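Local coordinates for capsid polyprotein VP90 (Turkey astrovirus 2, PDB 3TS3) that forms the projecting spike of the astrovirus capsid, as part of a polyprotein that probably self-assembles into an icosahedral T=3 immature shell, at residues A37-A42 with T83-L88; I79-Q84 with D162-L167; V33-A38 with M184-N189; D141-M146 with A155-T160. All coordinates share one frame; numbering follows the deposited sequence. Where two conformers were deposited one is given.

Contact 1 (A37-A42 with T83-L88)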
# COMPACT_ATOMS: atom_id res chain seq x y z
N ALA C 37 -3.70 1.96 -3.37
CA ALA C 37 -2.74 0.89 -3.15
C ALA C 37 -2.76 0.02 -4.40
O ALA C 37 -3.81 -0.28 -4.93
CB ALA C 37 -3.11 0.07 -1.92
N ALA C 38 -1.59 -0.32 -4.92
CA ALA C 38 -1.52 -1.10 -6.14
C ALA C 38 -0.17 -1.77 -6.33
O ALA C 38 0.82 -1.34 -5.75
CB ALA C 38 -1.85 -0.23 -7.33
N ILE C 39 -0.14 -2.75 -7.23
CA ILE C 39 1.09 -3.15 -7.89
C ILE C 39 0.84 -2.54 -9.28
O ILE C 39 0.05 -3.06 -10.05
CB ILE C 39 1.24 -4.67 -8.07
CG1 ILE C 39 1.20 -5.39 -6.73
CG2 ILE C 39 2.52 -4.97 -8.83
CD1 ILE C 39 2.05 -4.78 -5.73
N PRO C 40 1.52 -1.45 -9.59
CA PRO C 40 1.35 -0.83 -10.91
C PRO C 40 1.99 -1.68 -11.99
O PRO C 40 2.87 -2.47 -11.71
CB PRO C 40 2.09 0.50 -10.79
CG PRO C 40 2.33 0.70 -9.32
CD PRO C 40 2.47 -0.69 -8.77
N ALA C 41 1.55 -1.50 -13.22
CA ALA C 41 2.14 -2.19 -14.34
C ALA C 41 2.83 -1.17 -15.24
O ALA C 41 2.33 -0.07 -15.42
CB ALA C 41 1.11 -2.98 -15.11
N ALA C 42 3.98 -1.56 -15.76
CA ALA C 42 4.77 -0.70 -16.62
C ALA C 42 5.06 -1.37 -17.96
O ALA C 42 5.11 -2.58 -18.05
CB ALA C 42 6.09 -0.34 -15.95
N THR C 83 -4.70 -0.16 -13.21
CA THR C 83 -6.03 -0.71 -13.44
C THR C 83 -6.27 -2.13 -12.93
O THR C 83 -7.29 -2.41 -12.34
CB THR C 83 -6.35 -0.71 -14.95
OG1 THR C 83 -6.03 0.57 -15.50
CG2 THR C 83 -7.82 -1.00 -15.18
N GLN C 84 -5.35 -3.05 -13.21
CA GLN C 84 -5.58 -4.43 -12.81
C GLN C 84 -5.63 -4.70 -11.30
O GLN C 84 -6.53 -5.37 -10.83
CB GLN C 84 -4.57 -5.36 -13.47
CG GLN C 84 -4.84 -6.84 -13.20
CD GLN C 84 -4.05 -7.77 -14.08
OE1 GLN C 84 -2.89 -7.55 -14.34
NE2 GLN C 84 -4.69 -8.83 -14.53
N THR C 85 -4.64 -4.20 -10.57
CA THR C 85 -4.54 -4.51 -9.15
C THR C 85 -4.94 -3.40 -8.18
O THR C 85 -5.03 -3.62 -6.98
CB THR C 85 -3.12 -4.98 -8.80
OG1 THR C 85 -2.22 -3.87 -8.81
CG2 THR C 85 -2.65 -6.01 -9.81
N GLY C 86 -5.18 -2.21 -8.70
CA GLY C 86 -5.47 -1.07 -7.85
C GLY C 86 -6.71 -1.16 -6.99
O GLY C 86 -7.74 -1.66 -7.41
N VAL C 87 -6.59 -0.65 -5.78
CA VAL C 87 -7.72 -0.58 -4.86
C VAL C 87 -7.66 0.75 -4.11
O VAL C 87 -6.60 1.35 -4.03
CB VAL C 87 -7.72 -1.73 -3.83
CG1 VAL C 87 -7.84 -3.08 -4.52
CG2 VAL C 87 -6.48 -1.66 -2.95
N LEU C 88 -8.79 1.19 -3.58
CA LEU C 88 -8.77 2.37 -2.72
C LEU C 88 -9.12 1.98 -1.30
O LEU C 88 -10.12 1.32 -1.07
CB LEU C 88 -9.79 3.42 -3.18
CG LEU C 88 -9.65 4.11 -4.54
CD1 LEU C 88 -10.62 5.28 -4.62
CD2 LEU C 88 -8.22 4.58 -4.78
O HOH W 1 -2.25 -2.74 -11.71

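Contact 2 (I79-Q84 with D162-L167)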
# COMPACT_ATOMS: atom_id res chain seq x y z
N ILE C 79 4.76 6.88 -16.22
CA ILE C 79 3.36 6.69 -16.54
C ILE C 79 3.06 5.21 -16.28
O ILE C 79 3.41 4.36 -17.08
CB ILE C 79 3.11 7.02 -18.02
CG1 ILE C 79 3.64 8.41 -18.35
CG2 ILE C 79 1.64 6.94 -18.35
CD1 ILE C 79 3.67 8.73 -19.83
N LEU C 80 2.41 4.93 -15.16
CA LEU C 80 2.13 3.56 -14.76
C LEU C 80 0.63 3.25 -14.76
O LEU C 80 -0.18 4.12 -14.53
CB LEU C 80 2.73 3.26 -13.39
CG LEU C 80 4.24 3.43 -13.25
CD1 LEU C 80 4.68 2.86 -11.91
CD2 LEU C 80 4.96 2.72 -14.38
N ASP C 81 0.30 1.99 -15.02
CA ASP C 81 -1.08 1.55 -15.09
C ASP C 81 -1.44 0.83 -13.79
O ASP C 81 -0.79 -0.12 -13.41
CB ASP C 81 -1.21 0.58 -16.27
CG ASP C 81 -2.58 -0.05 -16.39
OD1 ASP C 81 -3.55 0.51 -15.88
OD2 ASP C 81 -2.66 -1.11 -17.03
N VAL C 82 -2.46 1.32 -13.08
CA VAL C 82 -2.89 0.69 -11.84
C VAL C 82 -4.24 0.00 -11.98
O VAL C 82 -4.85 -0.38 -11.01
CB VAL C 82 -2.88 1.68 -10.66
CG1 VAL C 82 -1.46 2.10 -10.33
CG2 VAL C 82 -3.76 2.88 -10.96
N THR C 83 -4.70 -0.16 -13.21
CA THR C 83 -6.03 -0.71 -13.44
C THR C 83 -6.27 -2.13 -12.93
O THR C 83 -7.29 -2.41 -12.34
CB THR C 83 -6.35 -0.71 -14.95
OG1 THR C 83 -6.03 0.57 -15.50
CG2 THR C 83 -7.82 -1.00 -15.18
N GLN C 84 -5.35 -3.05 -13.21
CA GLN C 84 -5.58 -4.43 -12.81
C GLN C 84 -5.63 -4.70 -11.30
O GLN C 84 -6.53 -5.37 -10.83
CB GLN C 84 -4.57 -5.36 -13.47
CG GLN C 84 -4.84 -6.84 -13.20
CD GLN C 84 -4.05 -7.77 -14.08
OE1 GLN C 84 -2.89 -7.55 -14.34
NE2 GLN C 84 -4.69 -8.83 -14.53
N ASP C 162 -9.13 4.03 -23.28
CA ASP C 162 -8.86 2.62 -23.04
C ASP C 162 -9.23 2.14 -21.63
O ASP C 162 -8.83 1.06 -21.22
CB ASP C 162 -7.43 2.24 -23.41
CG ASP C 162 -6.40 3.01 -22.62
OD1 ASP C 162 -6.82 3.75 -21.72
OD2 ASP C 162 -5.20 2.86 -22.90
N GLU C 163 -9.98 2.95 -20.89
CA GLU C 163 -10.47 2.62 -19.54
C GLU C 163 -9.38 2.22 -18.60
O GLU C 163 -9.52 1.31 -17.80
CB GLU C 163 -11.59 1.57 -19.60
CG GLU C 163 -12.77 2.02 -20.43
CD GLU C 163 -13.98 1.13 -20.31
OE1 GLU C 163 -14.10 0.40 -19.30
OE2 GLU C 163 -14.83 1.18 -21.22
N LYS C 164 -8.28 2.96 -18.65
CA LYS C 164 -7.13 2.69 -17.80
C LYS C 164 -6.91 3.79 -16.77
O LYS C 164 -7.02 4.96 -17.07
CB LYS C 164 -5.86 2.52 -18.62
CG LYS C 164 -5.71 1.18 -19.33
CD LYS C 164 -4.29 1.04 -19.83
CE LYS C 164 -4.11 -0.23 -20.63
NZ LYS C 164 -2.73 -0.32 -21.17
N TYR C 165 -6.60 3.38 -15.55
CA TYR C 165 -6.25 4.33 -14.50
C TYR C 165 -4.74 4.49 -14.57
O TYR C 165 -4.00 3.53 -14.42
CB TYR C 165 -6.65 3.79 -13.13
CG TYR C 165 -8.13 3.73 -12.87
CD1 TYR C 165 -8.89 2.65 -13.27
CD2 TYR C 165 -8.77 4.76 -12.21
CE1 TYR C 165 -10.24 2.60 -13.03
CE2 TYR C 165 -10.10 4.72 -11.96
CZ TYR C 165 -10.83 3.63 -12.37
OH TYR C 165 -12.16 3.61 -12.12
N ILE C 166 -4.31 5.72 -14.81
CA ILE C 166 -2.90 5.99 -15.01
C ILE C 166 -2.34 6.80 -13.86
O ILE C 166 -2.80 7.89 -13.59
CB ILE C 166 -2.70 6.79 -16.30
CG1 ILE C 166 -3.28 6.03 -17.49
CG2 ILE C 166 -1.24 7.12 -16.51
CD1 ILE C 166 -2.60 4.70 -17.74
N LEU C 167 -1.34 6.25 -13.20
CA LEU C 167 -0.71 6.97 -12.10
C LEU C 167 0.55 7.63 -12.64
O LEU C 167 1.44 6.97 -13.14
CB LEU C 167 -0.36 5.99 -10.98
CG LEU C 167 0.35 6.57 -9.76
CD1 LEU C 167 -0.50 7.58 -9.03
CD2 LEU C 167 0.80 5.46 -8.84

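Contact 3 (V33-A38 with M184-N189)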
# COMPACT_ATOMS: atom_id res chain seq x y z
N VAL C 33 -8.63 11.35 2.29
CA VAL C 33 -9.91 10.58 2.45
C VAL C 33 -9.91 9.27 1.63
O VAL C 33 -10.61 8.35 2.01
CB VAL C 33 -11.10 11.46 1.99
CG1 VAL C 33 -12.39 10.69 2.06
CG2 VAL C 33 -11.20 12.72 2.84
N PHE C 34 -8.99 9.16 0.68
CA PHE C 34 -8.74 7.87 0.04
C PHE C 34 -7.27 7.62 -0.28
O PHE C 34 -6.51 8.54 -0.54
CB PHE C 34 -9.64 7.60 -1.16
CG PHE C 34 -9.49 8.59 -2.27
CD1 PHE C 34 -8.62 8.36 -3.32
CD2 PHE C 34 -10.26 9.73 -2.30
CE1 PHE C 34 -8.51 9.26 -4.35
CE2 PHE C 34 -10.15 10.63 -3.33
CZ PHE C 34 -9.27 10.39 -4.36
N CYS C 35 -6.91 6.35 -0.27
CA CYS C 35 -5.56 5.91 -0.53
C CYS C 35 -5.53 4.92 -1.69
O CYS C 35 -6.28 3.95 -1.68
CB CYS C 35 -5.01 5.24 0.73
SG CYS C 35 -3.49 4.30 0.52
N LEU C 36 -4.64 5.15 -2.65
CA LEU C 36 -4.46 4.23 -3.75
C LEU C 36 -3.35 3.24 -3.41
O LEU C 36 -2.22 3.63 -3.18
CB LEU C 36 -4.08 4.97 -5.03
CG LEU C 36 -3.66 4.09 -6.22
CD1 LEU C 36 -4.85 3.30 -6.77
CD2 LEU C 36 -3.02 4.94 -7.32
N ALA C 37 -3.70 1.96 -3.37
CA ALA C 37 -2.74 0.89 -3.15
C ALA C 37 -2.76 0.02 -4.40
O ALA C 37 -3.81 -0.28 -4.93
CB ALA C 37 -3.11 0.07 -1.92
N ALA C 38 -1.59 -0.32 -4.92
CA ALA C 38 -1.52 -1.10 -6.14
C ALA C 38 -0.17 -1.77 -6.33
O ALA C 38 0.82 -1.34 -5.75
CB ALA C 38 -1.85 -0.23 -7.33
N MET C 184 7.57 1.14 -4.70
CA MET C 184 6.38 1.98 -4.66
C MET C 184 5.93 2.40 -3.27
O MET C 184 6.08 1.67 -2.31
CB MET C 184 5.19 1.27 -5.32
CG MET C 184 5.31 1.13 -6.80
SD MET C 184 5.24 2.71 -7.66
CE MET C 184 3.73 3.39 -7.06
N LEU C 185 5.34 3.58 -3.22
CA LEU C 185 4.80 4.16 -2.00
C LEU C 185 3.29 4.27 -2.15
O LEU C 185 2.78 4.22 -3.25
CB LEU C 185 5.36 5.57 -1.78
CG LEU C 185 6.88 5.71 -1.67
CD1 LEU C 185 7.25 7.17 -1.51
CD2 LEU C 185 7.41 4.89 -0.53
N TYR C 186 2.60 4.41 -1.03
CA TYR C 186 1.17 4.64 -1.04
C TYR C 186 0.94 6.05 -1.57
O TYR C 186 1.75 6.93 -1.36
CB TYR C 186 0.59 4.59 0.37
CG TYR C 186 0.40 3.22 0.99
CD1 TYR C 186 -0.64 2.39 0.60
CD2 TYR C 186 1.23 2.78 1.99
CE1 TYR C 186 -0.81 1.15 1.19
CE2 TYR C 186 1.06 1.56 2.58
CZ TYR C 186 0.04 0.75 2.18
OH TYR C 186 -0.11 -0.47 2.80
N PHE C 187 -0.18 6.25 -2.23
CA PHE C 187 -0.58 7.56 -2.70
C PHE C 187 -1.91 7.90 -2.06
O PHE C 187 -2.77 7.05 -1.95
CB PHE C 187 -0.69 7.61 -4.23
CG PHE C 187 0.63 7.73 -4.92
CD1 PHE C 187 1.44 6.64 -5.11
CD2 PHE C 187 1.08 8.96 -5.36
CE1 PHE C 187 2.65 6.76 -5.73
CE2 PHE C 187 2.29 9.08 -5.97
CZ PHE C 187 3.07 7.99 -6.17
N TRP C 188 -2.05 9.14 -1.61
CA TRP C 188 -3.26 9.61 -0.96
C TRP C 188 -3.77 10.88 -1.65
O TRP C 188 -2.99 11.65 -2.19
CB TRP C 188 -2.97 9.92 0.51
CG TRP C 188 -2.69 8.72 1.38
CD1 TRP C 188 -1.50 8.07 1.52
CD2 TRP C 188 -3.60 8.08 2.26
NE1 TRP C 188 -1.62 7.04 2.42
CE2 TRP C 188 -2.91 7.03 2.90
CE3 TRP C 188 -4.95 8.28 2.58
CZ2 TRP C 188 -3.51 6.19 3.81
CZ3 TRP C 188 -5.53 7.45 3.49
CH2 TRP C 188 -4.82 6.42 4.10
N ASN C 189 -5.08 11.09 -1.66
CA ASN C 189 -5.60 12.29 -2.31
C ASN C 189 -5.14 13.57 -1.62
O ASN C 189 -5.02 13.63 -0.41
CB ASN C 189 -7.12 12.24 -2.49
CG ASN C 189 -7.87 12.60 -1.23
OD1 ASN C 189 -7.89 11.85 -0.28
ND2 ASN C 189 -8.50 13.76 -1.24
O HOH W 2 0.38 2.95 -4.10

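Contact 4 (D141-M146 with A155-T160)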
# COMPACT_ATOMS: atom_id res chain seq x y z
N ASP C 141 -10.66 14.20 -19.48
CA ASP C 141 -10.46 12.93 -18.77
C ASP C 141 -10.33 13.24 -17.29
O ASP C 141 -9.76 14.24 -16.93
CB ASP C 141 -9.19 12.23 -19.25
CG ASP C 141 -9.40 11.42 -20.52
OD1 ASP C 141 -10.56 11.27 -20.94
OD2 ASP C 141 -8.41 10.95 -21.08
N PRO C 142 -10.83 12.36 -16.44
CA PRO C 142 -10.74 12.63 -15.01
C PRO C 142 -9.29 12.72 -14.55
O PRO C 142 -8.47 11.94 -14.99
CB PRO C 142 -11.39 11.39 -14.39
CG PRO C 142 -12.42 10.97 -15.39
CD PRO C 142 -11.81 11.30 -16.74
N VAL C 143 -9.00 13.70 -13.71
CA VAL C 143 -7.69 13.82 -13.09
C VAL C 143 -7.85 14.09 -11.59
O VAL C 143 -8.74 14.81 -11.18
CB VAL C 143 -6.79 14.88 -13.77
CG1 VAL C 143 -7.41 16.26 -13.72
CG2 VAL C 143 -5.41 14.88 -13.14
N ILE C 144 -7.00 13.45 -10.80
CA ILE C 144 -7.06 13.62 -9.35
C ILE C 144 -5.69 13.97 -8.78
O ILE C 144 -4.72 13.30 -9.04
CB ILE C 144 -7.59 12.35 -8.66
CG1 ILE C 144 -9.01 12.03 -9.13
CG2 ILE C 144 -7.55 12.51 -7.14
CD1 ILE C 144 -9.49 10.64 -8.73
N SER C 145 -5.65 15.03 -7.97
CA SER C 145 -4.44 15.43 -7.28
C SER C 145 -4.15 14.47 -6.13
O SER C 145 -5.00 14.24 -5.30
CB SER C 145 -4.65 16.85 -6.74
OG SER C 145 -3.70 17.19 -5.76
N MET C 146 -2.94 13.91 -6.09
CA MET C 146 -2.49 12.91 -5.19
C MET C 146 -1.15 13.33 -4.67
O MET C 146 -0.42 14.09 -5.25
CB MET C 146 -2.36 11.54 -5.87
CG MET C 146 -3.60 11.05 -6.62
SD MET C 146 -4.95 10.55 -5.53
CE MET C 146 -4.29 9.08 -4.74
N ALA C 155 -0.36 12.73 -9.98
CA ALA C 155 -1.70 12.75 -10.53
C ALA C 155 -2.19 11.36 -10.86
O ALA C 155 -1.44 10.54 -11.36
CB ALA C 155 -1.75 13.62 -11.76
N LEU C 156 -3.47 11.11 -10.61
CA LEU C 156 -4.11 9.88 -11.04
C LEU C 156 -5.11 10.27 -12.12
O LEU C 156 -5.98 11.10 -11.89
CB LEU C 156 -4.82 9.18 -9.88
CG LEU C 156 -5.65 7.93 -10.19
CD1 LEU C 156 -4.79 6.79 -10.69
CD2 LEU C 156 -6.43 7.51 -8.96
N PHE C 157 -4.96 9.67 -13.30
CA PHE C 157 -5.84 9.96 -14.41
C PHE C 157 -6.69 8.74 -14.71
O PHE C 157 -6.31 7.62 -14.42
CB PHE C 157 -5.05 10.24 -15.69
CG PHE C 157 -4.17 11.46 -15.65
CD1 PHE C 157 -4.70 12.72 -15.86
CD2 PHE C 157 -2.80 11.34 -15.49
CE1 PHE C 157 -3.88 13.83 -15.86
CE2 PHE C 157 -1.99 12.44 -15.49
CZ PHE C 157 -2.54 13.69 -15.68
N TYR C 158 -7.85 8.97 -15.32
CA TYR C 158 -8.60 7.89 -15.91
C TYR C 158 -8.59 8.19 -17.41
O TYR C 158 -9.20 9.15 -17.85
CB TYR C 158 -10.03 7.83 -15.37
CG TYR C 158 -10.83 6.66 -15.89
CD1 TYR C 158 -10.43 5.37 -15.64
CD2 TYR C 158 -11.98 6.85 -16.62
CE1 TYR C 158 -11.15 4.29 -16.11
CE2 TYR C 158 -12.71 5.78 -17.09
CZ TYR C 158 -12.29 4.50 -16.83
OH TYR C 158 -13.02 3.43 -17.30
N ARG C 159 -7.89 7.36 -18.17
CA ARG C 159 -7.83 7.55 -19.62
C ARG C 159 -9.02 6.81 -20.19
O ARG C 159 -9.00 5.61 -20.38
CB ARG C 159 -6.52 7.00 -20.19
CG ARG C 159 -6.33 7.29 -21.68
CD ARG C 159 -5.20 6.48 -22.31
NE ARG C 159 -3.88 6.84 -21.83
CZ ARG C 159 -2.97 5.98 -21.39
NH1 ARG C 159 -3.23 4.68 -21.37
NH2 ARG C 159 -1.80 6.42 -20.98
N THR C 160 -10.06 7.57 -20.49
CA THR C 160 -11.35 7.03 -20.90
C THR C 160 -11.27 6.21 -22.18
O THR C 160 -12.01 5.26 -22.33
CB THR C 160 -12.41 8.14 -21.06
OG1 THR C 160 -12.00 9.05 -22.08
CG2 THR C 160 -12.57 8.91 -19.77

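Contact 1 (A37-A42 with T83-L88)
Thr85 reaches across to the chain at Ile39 with its hydroxyl: OG1 donates to Ile39 O at 2.7 Å. The bond does not run down the carbonyl; the hydroxyl sits above the plane of the C=O group, 39° out of it. What puts OG1 there is the first torsion, which sets it between the backbone N and the carbonyl carbon (chi1 74°). A water makes a second link between the same two residues: it accepts from Thr85 N and lies 2.9 Å from Ile39 O, to which it probably donates. The carbonyl thus has the hydroxyl as a firm donor and the water as a likely second. Two residues further back, the backbones pair properly. Ala37 N donates to Val87 O at 3.0 Å and Val87 N returns a bond to Ala37 O at 2.9 Å, the two bonds of an antiparallel hydrogen-bonded pair. Gly86 adds a CA-H contact to Ala37 O, 3.5 Å from its CA.

Apolar packing is thin and built from small groups. Ala37 CB meets the CG2 branch of Val87 at 3.9 Å on the same face of the sheet, while Ala38 CB lies 3.8 Å from Gly86 CA. The second subunit closes over this region: its Tyr186 packs on Ala37, and it takes backbone bonds from Pro40 and Ala42. This is the end of an antiparallel pairing between strands 34-37 and 87-90, inside the large sheet of the spike domain, where the chains part and a threonine hydroxyl and a water bridge them.

Contact 2 (I79-Q84 with D162-L167)
Tyr165 N donates to a side chain where a continuing strand would offer a backbone carbonyl: its acceptor is Thr83 OG1, 2.9 Å away. An Asx turn holds that hydroxyl in place. Asp81 OD1 accepts from Thr83 N at 3.0 Å, met from above the carboxylate plane, and also from Thr83 OG1 at 2.5 Å, a very short bond to its syn lone pair. OG1 can serve both partners because chi1 of -48° places it beside its own backbone N, anti to the carbonyl carbon. A polar relay thus runs from the tyrosine amide through the hydroxyl to the carboxylate.

Before the turn, the chains pair as ordinary antiparallel strands. Leu80 and Leu167 exchange two backbone bonds, and Val82 N donates to Tyr165 O at 3.0 Å. Asp81 lies opposite Ile166 in a non-hydrogen-bonded pair. The Lys164 and Asp81 side chains cross at about a right angle, CD of the lysine coming 3.9 Å from Asp81 OD2, but Lys164 NZ stays 4.2 Å from Asp81 OD2, too far for a salt bridge. Ile79 CG2 and Ile166 CG2 press together at 3.4 Å, closer than two methyl groups normally approach. Val82 sets CG2 against Tyr165 CB at 3.7 Å and CG1 against Leu167 CB.

Strand 153-159 flanks strand 164-171, bonding to it through Phe157 and packing Leu156 on Val82; Glu163 and Lys164 form a G1 beta bulge facing Arg159. Helix 129-135 packs on Ile79, and helix 102-105 on Tyr165.

Contact 3 (V33-A38 with M184-N189)
Asn189 and the amides of Val33 and Phe34 close one end of an antiparallel pairing between strands 34-37 and 187-189, part of the large curled sheet of the spike domain. Asn189 OD1 takes two donors: Phe34 N at 3.1 Å, a fairly straight bond, and Val33 N in a weak, bent one. The amide nitrogen ND2 is satisfied by Glu30 O, so both ends of the carboxamide are tied down. Asn189 CG lies between its backbone N and carbonyl carbon (chi1 80°), and the amide stacks on the Phe34 ring, their planes 10° apart.

Asn189 N in turn donates to Phe34 O, and Leu36 N to Phe187 O at 2.8 Å. The return bond from Phe187 N to Leu36 O is weak at 3.5 Å. That carbonyl has a firmer donor in a water, which gives its other proton to Leu185 O and so links the chains where the pairing fades. Backbone atoms of Cys35 and Ala37 bond on to strand 87-90, making 34-37 an inner strand.

Tyr186 lies at the dimer interface: its hydroxyl bonds to Ala38 N of the second subunit, and its ring stacks on Tyr186 of that subunit. Ala37 CB touches the ring edge at Tyr186 CE1, 4.0 Å away. Cys35 SG comes to 3.4 Å from Tyr186 CD1, approaching obliquely, while also lying over the five-membered ring of Trp188. Beside it, Cys35 CB sits almost exactly over the centre of the indole six-membered ring of Trp188, 3.3 Å from its centroid.

Contact 4 (D141-M146 with A155-T160)
Asp141 and Thr160 tie the open end of a beta hairpin, strands 142-148 and 153-159, whose antiparallel arms run through the spike domain's main sheet. The arms are joined here by three backbone bonds. Tyr158 N donates to Pro142 O at 3.1 Å, and Ile144 and Leu156 form a reciprocal pair, Ile144 N to Leu156 O at 2.8 Å and Leu156 N to Ile144 O at 3.0 Å. Val143 faces Phe157, and Ser145 faces Ala155, at non-hydrogen-bonded positions.

Side-chain polar contact is confined to the end. Thr160 OG1 donates to Asp141 OD1 at 2.9 Å, on the syn side but 28° out of the carboxylate plane. The other oxygen, OD2, accepts from Ala138 N, so the carboxylate is held at both oxygens. Arg159 points its CB away from the other strand; its NH1 makes a salt bridge with Asp162 and its NH2 bonds to Leu135 O.

Apolar contacts divide between the two faces. With Ile144 and Leu156 lies Met146, whose CG packs on Leu156 CB at 4.0 Å, the two side chains side by side and pointing the same way; strand 34-37 meets this face through Phe34. Pro142 CB rests 3.9 Å from Tyr158 CB, with the proline CG near the plane of the tyrosine ring, at its edge. Across the sheet, Val143, Ala155 and Phe157 share contacts with Ile57 of strand 56-59. With Val143 CG1 between the backbone N and the carbonyl carbon (chi1 60°), CG2 stands anti to N and approaches the Phe157 ring obliquely, reaching CE1 at 3.3 Å.

All four contacts are largely buried and belong to one curled antiparallel sheet, yet their neighbours differ. Contacts 1 and 3 meet at the end of strand 34-37, sharing Ala37 and Ala38, and both touch the second subunit. Contact 4 meets no other chain, and contact 2 barely does. Contacts 2 and 4 are coupled by backbone bonds between strands 153-159 and 164-171. Chemistry follows place: contact 1 is polar and water-bridged with small side chains, contact 2 centres on a turn and includes the exposed Glu163, contact 3 is rich in aromatic rings, and contact 4 mixes aliphatic with aromatic packing and keeps its polar side-chain bond at one end. Leu167, Leu36 and Phe187 join contacts 2 and 3.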